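Homoaconitase large subunit (Methanocaldococcus jannaschii, PDB 4KP2) forms, with a small subunit, an iron-sulfur hydro-lyase that reversibly dehydrates (R)-homocitrate to cis-homoaconitate and hydrates that to homoisocitrate. Local coordinates at residues I192-C197 with Q294-H299. Numbering follows the deposited sequence.
Sequences IVLRVC and QVAVPH
Leu194 and Gln294 join two elements of the aconitase fold: helix 189-200, which follows the long strand 167-180 of a mixed sheet, and the short, weakly bonded strand 294-296, which pairs antiparallel with 304-306 and also bonds through the backbone of Ala296 to Leu421 of strand 418-421. The helix and strand axes come within 8.2 Å at 57°, and Leu194 and Gln294, each burying 72 Å² here, carry most of the contact. Leu194 points at the strand, and its CB meets CB of Gln294 at 3.9 Å. A chi1 of -82° carries CG toward the strand, and from there CD1 rests 3.5 Å from the backbone O of Gln294, while CD2 reaches CB of Ala296 at 4.1 Å. Gln294 and Ala296, two residues apart, both face the helix; the small methyl of Ala296 leaves room for the leucine branch, and Val295 between them turns away onto Ile307 and Val310.

At the other end of the patch the Gln294 chain bends at chi2 (-64°), bringing OE1 to within 3.8 Å of CD of Arg195. The polar ends look elsewhere: NE2 of Gln294 bonds to the carbonyl of Glu292, and NH1 of Arg195 forms a salt bridge with Glu199 of its own helix. Asp191, just before Ile192 in the same helix, accepts a hydrogen bond at OD1 from the backbone N of Gln294. Cohesion between the two segments thus probably comes mainly from van der Waals contact of buried Leu194, Gln294 and Ala296, with a direct polar tie supplied just outside by Asp191, while NH1 and NE2 find partners within their own parts of the chain.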
loop_
_atom_site.group_PDB
_atom_site.type_symbol
_atom_site.label_atom_id
_atom_site.label_comp_id
_atom_site.label_asym_id
_atom_site.label_seq_id
_atom_site.Cartn_x
_atom_site.Cartn_y
_atom_site.Cartn_z
ATOM N N ILE A 192 3.398 3.170 -28.632
ATOM C CA ILE A 192 3.038 2.491 -29.869
ATOM C C ILE A 192 1.582 2.039 -29.859
ATOM O O ILE A 192 0.839 2.297 -30.805
ATOM C CB ILE A 192 3.950 1.279 -30.119
ATOM C CG1 ILE A 192 5.394 1.742 -30.313
ATOM C CG2 ILE A 192 3.481 0.498 -31.333
ATOM C CD1 ILE A 192 6.399 0.617 -30.336
ATOM N N VAL A 193 1.175 1.371 -28.783
ATOM C CA VAL A 193 -0.186 0.853 -28.683
ATOM C C VAL A 193 -1.209 1.985 -28.580
ATOM O O VAL A 193 -2.359 1.832 -28.993
ATOM C CB VAL A 193 -0.344 -0.140 -27.506
ATOM C CG1 VAL A 193 -0.281 0.584 -26.170
ATOM C CG2 VAL A 193 -1.643 -0.919 -27.639
ATOM N N LEU A 194 -0.784 3.125 -28.043
ATOM C CA LEU A 194 -1.643 4.300 -27.990
ATOM C C LEU A 194 -1.842 4.871 -29.388
ATOM O O LEU A 194 -2.882 5.451 -29.687
ATOM C CB LEU A 194 -1.060 5.367 -27.062
ATOM C CG LEU A 194 -1.315 5.194 -25.564
ATOM C CD1 LEU A 194 -0.639 6.306 -24.780
ATOM C CD2 LEU A 194 -2.808 5.167 -25.280
ATOM N N ARG A 195 -0.839 4.705 -30.242
ATOM C CA ARG A 195 -0.935 5.169 -31.620
ATOM C C ARG A 195 -1.885 4.271 -32.402
ATOM O O ARG A 195 -2.557 4.715 -33.335
ATOM C CB ARG A 195 0.442 5.175 -32.282
ATOM C CG ARG A 195 0.466 5.840 -33.645
ATOM C CD ARG A 195 0.143 7.321 -33.528
ATOM N NE ARG A 195 0.106 7.979 -34.830
ATOM C CZ ARG A 195 -0.984 8.077 -35.583
ATOM N NH1 ARG A 195 -2.129 7.556 -35.164
ATOM N NH2 ARG A 195 -0.928 8.694 -36.755
ATOM N N VAL A 196 -1.939 3.003 -32.009
ATOM C CA VAL A 196 -2.804 2.027 -32.660
ATOM C C VAL A 196 -4.272 2.319 -32.360
ATOM O O VAL A 196 -5.140 2.141 -33.217
ATOM C CB VAL A 196 -2.457 0.592 -32.213
ATOM C CG1 VAL A 196 -3.380 -0.419 -32.873
ATOM C CG2 VAL A 196 -1.006 0.275 -32.538
ATOM N N CYS A 197 -4.541 2.789 -31.145
ATOM C CA CYS A 197 -5.910 3.024 -30.699
ATOM C C CYS A 197 -6.585 4.204 -31.402
ATOM O O CYS A 197 -7.796 4.387 -31.283
ATOM C CB CYS A 197 -5.955 3.218 -29.180
ATOM S SG CYS A 197 -5.414 1.789 -28.207
ATOM N N GLN A 294 3.326 9.561 -26.947
ATOM C CA GLN A 294 1.868 9.623 -26.922
ATOM C C GLN A 294 1.272 9.720 -25.516
ATOM O O GLN A 294 1.606 8.932 -24.630
ATOM C CB GLN A 294 1.286 8.412 -27.655
ATOM C CG GLN A 294 1.844 8.207 -29.058
ATOM C CD GLN A 294 1.502 9.342 -30.003
ATOM O OE1 GLN A 294 0.361 9.476 -30.448
ATOM N NE2 GLN A 294 2.494 10.167 -30.318
ATOM N N VAL A 295 0.387 10.696 -25.327
ATOM C CA VAL A 295 -0.358 10.857 -24.081
ATOM C C VAL A 295 -1.863 10.976 -24.343
ATOM O O VAL A 295 -2.313 11.920 -24.994
ATOM C CB VAL A 295 0.105 12.101 -23.303
ATOM C CG1 VAL A 295 -0.804 12.350 -22.106
ATOM C CG2 VAL A 295 1.552 11.946 -22.864
ATOM N N ALA A 296 -2.634 10.022 -23.828
ATOM C CA ALA A 296 -4.081 10.011 -24.034
ATOM C C ALA A 296 -4.808 10.973 -23.097
ATOM O O ALA A 296 -4.574 10.971 -21.889
ATOM C CB ALA A 296 -4.630 8.601 -23.878
ATOM N N VAL A 297 -5.698 11.782 -23.663
ATOM C CA VAL A 297 -6.433 12.783 -22.898
ATOM C C VAL A 297 -7.841 12.292 -22.545
ATOM O O VAL A 297 -8.375 11.407 -23.217
ATOM C CB VAL A 297 -6.515 14.122 -23.668
ATOM C CG1 VAL A 297 -5.125 14.571 -24.094
ATOM C CG2 VAL A 297 -7.434 13.996 -24.874
ATOM N N PRO A 298 -8.437 12.853 -21.476
ATOM C CA PRO A 298 -9.804 12.512 -21.060
ATOM C C PRO A 298 -10.821 12.672 -22.189
ATOM O O PRO A 298 -10.648 13.549 -23.036
ATOM C CB PRO A 298 -10.090 13.537 -19.960
ATOM C CG PRO A 298 -8.766 13.823 -19.375
ATOM C CD PRO A 298 -7.786 13.759 -20.511
ATOM N N HIS A 299 -11.863 11.844 -22.200
ATOM C CA HIS A 299 -12.059 10.811 -21.184
ATOM C C HIS A 299 -12.110 9.421 -21.806
ATOM O O HIS A 299 -12.856 8.557 -21.348
ATOM C CB HIS A 299 -13.351 11.064 -20.404
ATOM C CG HIS A 299 -13.362 12.357 -19.651
ATOM N ND1 HIS A 299 -12.940 12.461 -18.343
ATOM C CD2 HIS A 299 -13.750 13.601 -20.021
ATOM C CE1 HIS A 299 -13.064 13.713 -17.940
ATOM N NE2 HIS A 299 -13.554 14.425 -18.939
#